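Local structure of putative pyridoxal phosphate-dependent transferase (Clostridium difficile, 4DQ6) at residues A[206-211]-A[237-242]. The protein is a putative pyridoxal phosphate-dependent transferase of the class I and II aminotransferase family, and carries covalently bound pyridoxal-5'-phosphate. Residues are numbered along the deposited sequence; the frame is centred on the assembly and turned at random.
With PLP (pyridoxal-5'-phosphate), chain C.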
ATOM      1  N   HIS A 206      -2.701  15.256  11.985  1.00 11.48           N
ATOM      2  CA  HIS A 206      -3.035  16.688  11.717  1.00 12.04           C
ATOM      3  C   HIS A 206      -2.039  17.664  12.318  1.00 11.88           C
ATOM      4  O   HIS A 206      -2.326  18.863  12.451  1.00 12.77           O
ATOM      5  CB  HIS A 206      -4.430  17.045  12.230  1.00 12.51           C
ATOM      6  CG  HIS A 206      -5.552  16.241  11.644  1.00 12.95           C
ATOM      7  ND1 HIS A 206      -6.224  16.648  10.491  1.00 13.85           N
ATOM      8  CD2 HIS A 206      -6.085  15.013  12.008  1.00 13.19           C
ATOM      9  CE1 HIS A 206      -7.154  15.726  10.197  1.00 14.10           C
ATOM     10  NE2 HIS A 206      -7.063  14.703  11.109  1.00 14.63           N
ATOM     11  N   SER A 207      -0.834  17.205  12.622  1.00 11.46           N
ATOM     12  CA  SER A 207       0.136  17.919  13.468  1.00 12.38           C
ATOM     13  C   SER A 207       0.643  19.218  12.835  1.00 12.56           C
ATOM     14  O   SER A 207       1.065  20.135  13.525  1.00 13.47           O
ATOM     15  CB  SER A 207       1.352  17.031  13.752  1.00 12.38           C
ATOM     16  OG  SER A 207       1.947  16.579  12.539  1.00 13.53           O
ATOM     17  N   ASP A 208       0.490  19.363  11.522  1.00 12.45           N
ATOM     18  CA  ASP A 208       0.939  20.586  10.838  1.00 12.62           C
ATOM     19  C   ASP A 208      -0.172  21.585  10.616  1.00 12.41           C
ATOM     20  O   ASP A 208       0.090  22.705  10.129  1.00 13.57           O
ATOM     21  CB  ASP A 208       1.580  20.273   9.468  1.00 12.77           C
ATOM     22  CG  ASP A 208       2.747  19.263   9.545  1.00 13.73           C
ATOM     23  OD1 ASP A 208       3.625  19.441  10.380  1.00 14.17           O
ATOM     24  OD2 ASP A 208       2.826  18.320   8.697  1.00 14.56           O
ATOM     25  N   ILE A 209      -1.404  21.149  10.797  1.00 12.34           N
ATOM     26  CA  ILE A 209      -2.559  21.990  10.522  1.00 13.21           C
ATOM     27  C   ILE A 209      -3.007  22.644  11.816  1.00 12.53           C
ATOM     28  O   ILE A 209      -3.908  22.160  12.520  1.00 12.55           O
ATOM     29  CB  ILE A 209      -3.675  21.218   9.797  1.00 13.61           C
ATOM     30  CG1 ILE A 209      -3.103  20.576   8.480  1.00 13.92           C
ATOM     31  CG2 ILE A 209      -4.831  22.176   9.479  1.00 12.77           C
ATOM     32  CD1 ILE A 209      -4.061  19.543   7.914  1.00 15.84           C
ATOM     33  N   ILE A 210      -2.277  23.669  12.178  1.00 13.09           N
ATOM     34  CA  ILE A 210      -2.409  24.375  13.439  1.00 13.00           C
ATOM     35  C   ILE A 210      -2.637  25.837  13.240  1.00 13.81           C
ATOM     36  O   ILE A 210      -1.946  26.451  12.424  1.00 14.27           O
ATOM     37  CB  ILE A 210      -1.131  24.172  14.298  1.00 13.37           C
ATOM     38  CG1 ILE A 210      -0.707  22.696  14.400  1.00 13.75           C
ATOM     39  CG2 ILE A 210      -1.293  24.798  15.674  1.00 14.06           C
ATOM     40  CD1 ILE A 210      -1.686  21.780  15.165  1.00 13.03           C
ATOM     41  N   LEU A 211      -3.630  26.399  13.900  1.00 14.77           N
ATOM     42  CA  LEU A 211      -4.005  27.796  13.700  1.00 16.21           C
ATOM     43  C   LEU A 211      -3.215  28.711  14.618  1.00 17.25           C
ATOM     44  O   LEU A 211      -2.471  28.237  15.541  1.00 18.19           O
ATOM     45  CB  LEU A 211      -5.526  27.947  13.896  1.00 17.10           C
ATOM     46  CG  LEU A 211      -6.433  27.192  12.940  1.00 19.07           C
ATOM     47  CD1 LEU A 211      -7.863  27.691  12.985  1.00 18.72           C
ATOM     48  CD2 LEU A 211      -5.855  27.321  11.546  1.00 20.29           C
ATOM     49  N   THR A 237       0.299  13.569   4.325  1.00 12.07           N
ATOM     50  CA  THR A 237      -0.867  13.469   3.478  1.00 12.47           C
ATOM     51  C   THR A 237      -1.937  14.494   3.802  1.00 13.78           C
ATOM     52  O   THR A 237      -2.534  15.051   2.898  1.00 14.52           O
ATOM     53  CB  THR A 237      -1.490  12.081   3.449  1.00 11.97           C
ATOM     54  OG1 THR A 237      -1.727  11.710   4.789  1.00 13.05           O
ATOM     55  CG2 THR A 237      -0.555  11.082   2.828  1.00 13.14           C
ATOM     56  N   LYS A 238      -2.266  14.673   5.062  1.00 12.89           N
ATOM     57  CA  LYS A 238      -3.297  15.667   5.446  1.00 14.59           C
ATOM     58  C   LYS A 238      -2.710  17.057   5.176  1.00 13.68           C
ATOM     59  O   LYS A 238      -3.394  17.911   4.615  1.00 14.41           O
ATOM     60  CB  LYS A 238      -3.716  15.598   6.903  1.00 17.05           C
ATOM     61  CG  LYS A 238      -4.551  14.376   7.227  1.00 20.76           C
ATOM     62  CD  LYS A 238      -6.031  14.541   6.814  1.00 23.01           C
ATOM     63  CE  LYS A 238      -6.748  13.205   6.545  1.00 26.56           C
ATOM     64  NZ  LYS A 238      -7.336  12.528   7.722  1.00 30.82           N
ATOM     65  N   THR A 239      -1.473  17.277   5.591  1.00 13.30           N
ATOM     66  CA  THR A 239      -0.801  18.606   5.464  1.00 12.88           C
ATOM     67  C   THR A 239      -0.769  19.124   4.045  1.00 13.30           C
ATOM     68  O   THR A 239      -1.130  20.289   3.766  1.00 13.50           O
ATOM     69  CB  THR A 239       0.595  18.527   6.005  1.00 12.93           C
ATOM     70  OG1 THR A 239       0.615  17.955   7.339  1.00 13.28           O
ATOM     71  CG2 THR A 239       1.376  19.912   5.890  1.00 14.30           C
ATOM     72  N   PHE A 240      -0.411  18.209   3.151  1.00 12.83           N
ATOM     73  CA  PHE A 240      -0.112  18.623   1.809  1.00 12.53           C
ATOM     74  C   PHE A 240      -1.106  18.092   0.794  1.00 13.41           C
ATOM     75  O   PHE A 240      -0.920  18.311  -0.397  1.00 12.83           O
ATOM     76  CB  PHE A 240       1.327  18.246   1.377  1.00 13.09           C
ATOM     77  CG  PHE A 240       2.366  18.974   2.148  1.00 13.86           C
ATOM     78  CD1 PHE A 240       2.629  20.271   1.842  1.00 14.60           C
ATOM     79  CD2 PHE A 240       3.030  18.382   3.213  1.00 14.05           C
ATOM     80  CE1 PHE A 240       3.583  21.005   2.524  1.00 15.24           C
ATOM     81  CE2 PHE A 240       3.960  19.115   3.936  1.00 15.12           C
ATOM     82  CZ  PHE A 240       4.297  20.402   3.542  1.00 15.43           C
ATOM     83  N   ASN A 241      -2.202  17.491   1.196  1.00 13.11           N
ATOM     84  CA  ASN A 241      -3.222  16.977   0.282  1.00 13.68           C
ATOM     85  C   ASN A 241      -2.727  15.937  -0.687  1.00 13.02           C
ATOM     86  O   ASN A 241      -2.988  16.057  -1.933  1.00 14.41           O
ATOM     87  CB  ASN A 241      -3.863  18.105  -0.507  1.00 14.27           C
ATOM     88  CG  ASN A 241      -5.206  17.726  -1.065  1.00 15.39           C
ATOM     89  OD1 ASN A 241      -5.906  16.856  -0.562  1.00 14.57           O
ATOM     90  ND2 ASN A 241      -5.607  18.434  -2.055  1.00 14.69           N
ATOM     91  N   ILE A 242      -1.952  14.983  -0.176  1.00 12.63           N
ATOM     92  CA  ILE A 242      -1.405  13.909  -1.013  1.00 12.50           C
ATOM     93  C   ILE A 242      -1.797  12.511  -0.452  1.00 11.44           C
ATOM     94  O   ILE A 242      -1.073  11.549  -0.644  1.00 11.15           O
ATOM     95  CB  ILE A 242       0.128  14.063  -1.236  1.00 12.89           C
ATOM     96  CG1 ILE A 242       0.919  14.110   0.062  1.00 13.89           C
ATOM     97  CG2 ILE A 242       0.386  15.293  -2.128  1.00 14.44           C
ATOM     98  CD1 ILE A 242       2.439  14.215  -0.121  1.00 14.31           C
TER
HETATM   99  N1  PLP C 401      -5.977   9.684  11.447  1.00 18.65           N
HETATM  100  C2  PLP C 401      -6.823  10.758  11.573  1.00 17.65           C
HETATM  101  C2A PLP C 401      -7.167  11.406  12.881  1.00 17.10           C
HETATM  102  C3  PLP C 401      -7.439  11.356  10.409  1.00 20.79           C
HETATM  103  O3  PLP C 401      -8.274  12.378  10.528  1.00 22.34           O
HETATM  104  C4  PLP C 401      -7.144  10.798   9.099  1.00 20.20           C
HETATM  105  C4A PLP C 401      -7.798  11.338   7.854  1.00 26.28           C
HETATM  106  C5  PLP C 401      -6.231   9.666   9.048  1.00 21.50           C
HETATM  107  C6  PLP C 401      -5.685   9.141  10.242  1.00 19.17           C
HETATM  108  C5A PLP C 401      -5.894   9.104   7.703  1.00 23.90           C
HETATM  109  O4P PLP C 401      -5.511   7.793   7.952  1.00 31.94           O
HETATM  110  P   PLP C 401      -4.820   7.017   6.709  1.00 33.76           P
HETATM  111  O1P PLP C 401      -3.427   7.544   6.675  1.00 22.43           O
HETATM  112  O2P PLP C 401      -5.012   5.524   7.190  1.00 26.52           O
HETATM  113  O3P PLP C 401      -5.648   7.504   5.480  1.00 30.25           O
HETATM  114  O   HOH W   1      -0.916  17.825   9.440  1.00 13.74           O
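Part of the pyridoxal-5'-phosphate site in this fold type I, pyridoxal phosphate-dependent protein forms where the loop 206-211 meets the short helix 237-240. Lys-238 is joined to pyridoxal-5'-phosphate through a 1.3 Å bond from NZ to C4A of PLP, a length that fits an internal aldimine. Its chain bends at chi2 (-80°) and again at chi4 (86°), crossing the His-206 side chain obliquely so that CG lies over one face of the imidazole and CD sits 3.8 Å from CE1 of His-206. At its edge the same ring meets O3 of PLP: NE2 of His-206 and this oxygen share a hydrogen bond of 2.7 Å, with either atom as possible donor; this bond might influence the ionisation of the Lys-238 NZ-C4A linkage. Further from PLP, Thr-239 OG1 donates to the anti lone pair of Asp-208 OD2 (2.6 Å) and accepts from a water, which in turn accepts from Asp-208 N at 2.9 Å. The hydroxyl of Thr-239 thus holds Asp-208 twice, directly at its carboxylate and through the water at its backbone N. CD1 of Ile-209 packs 3.7 Å from the carbonyl O of Lys-238. Around this buried junction, Trp-79 of helix 70-84 binds the other carboxylate oxygen of Asp-208, helix 289-313 touches Ile-209 and Thr-239 through Leu-299 and Leu-292, and Tyr-65 of the second subunit packs on Lys-238, while the loop itself follows strand 199-203 of the large mixed sheet.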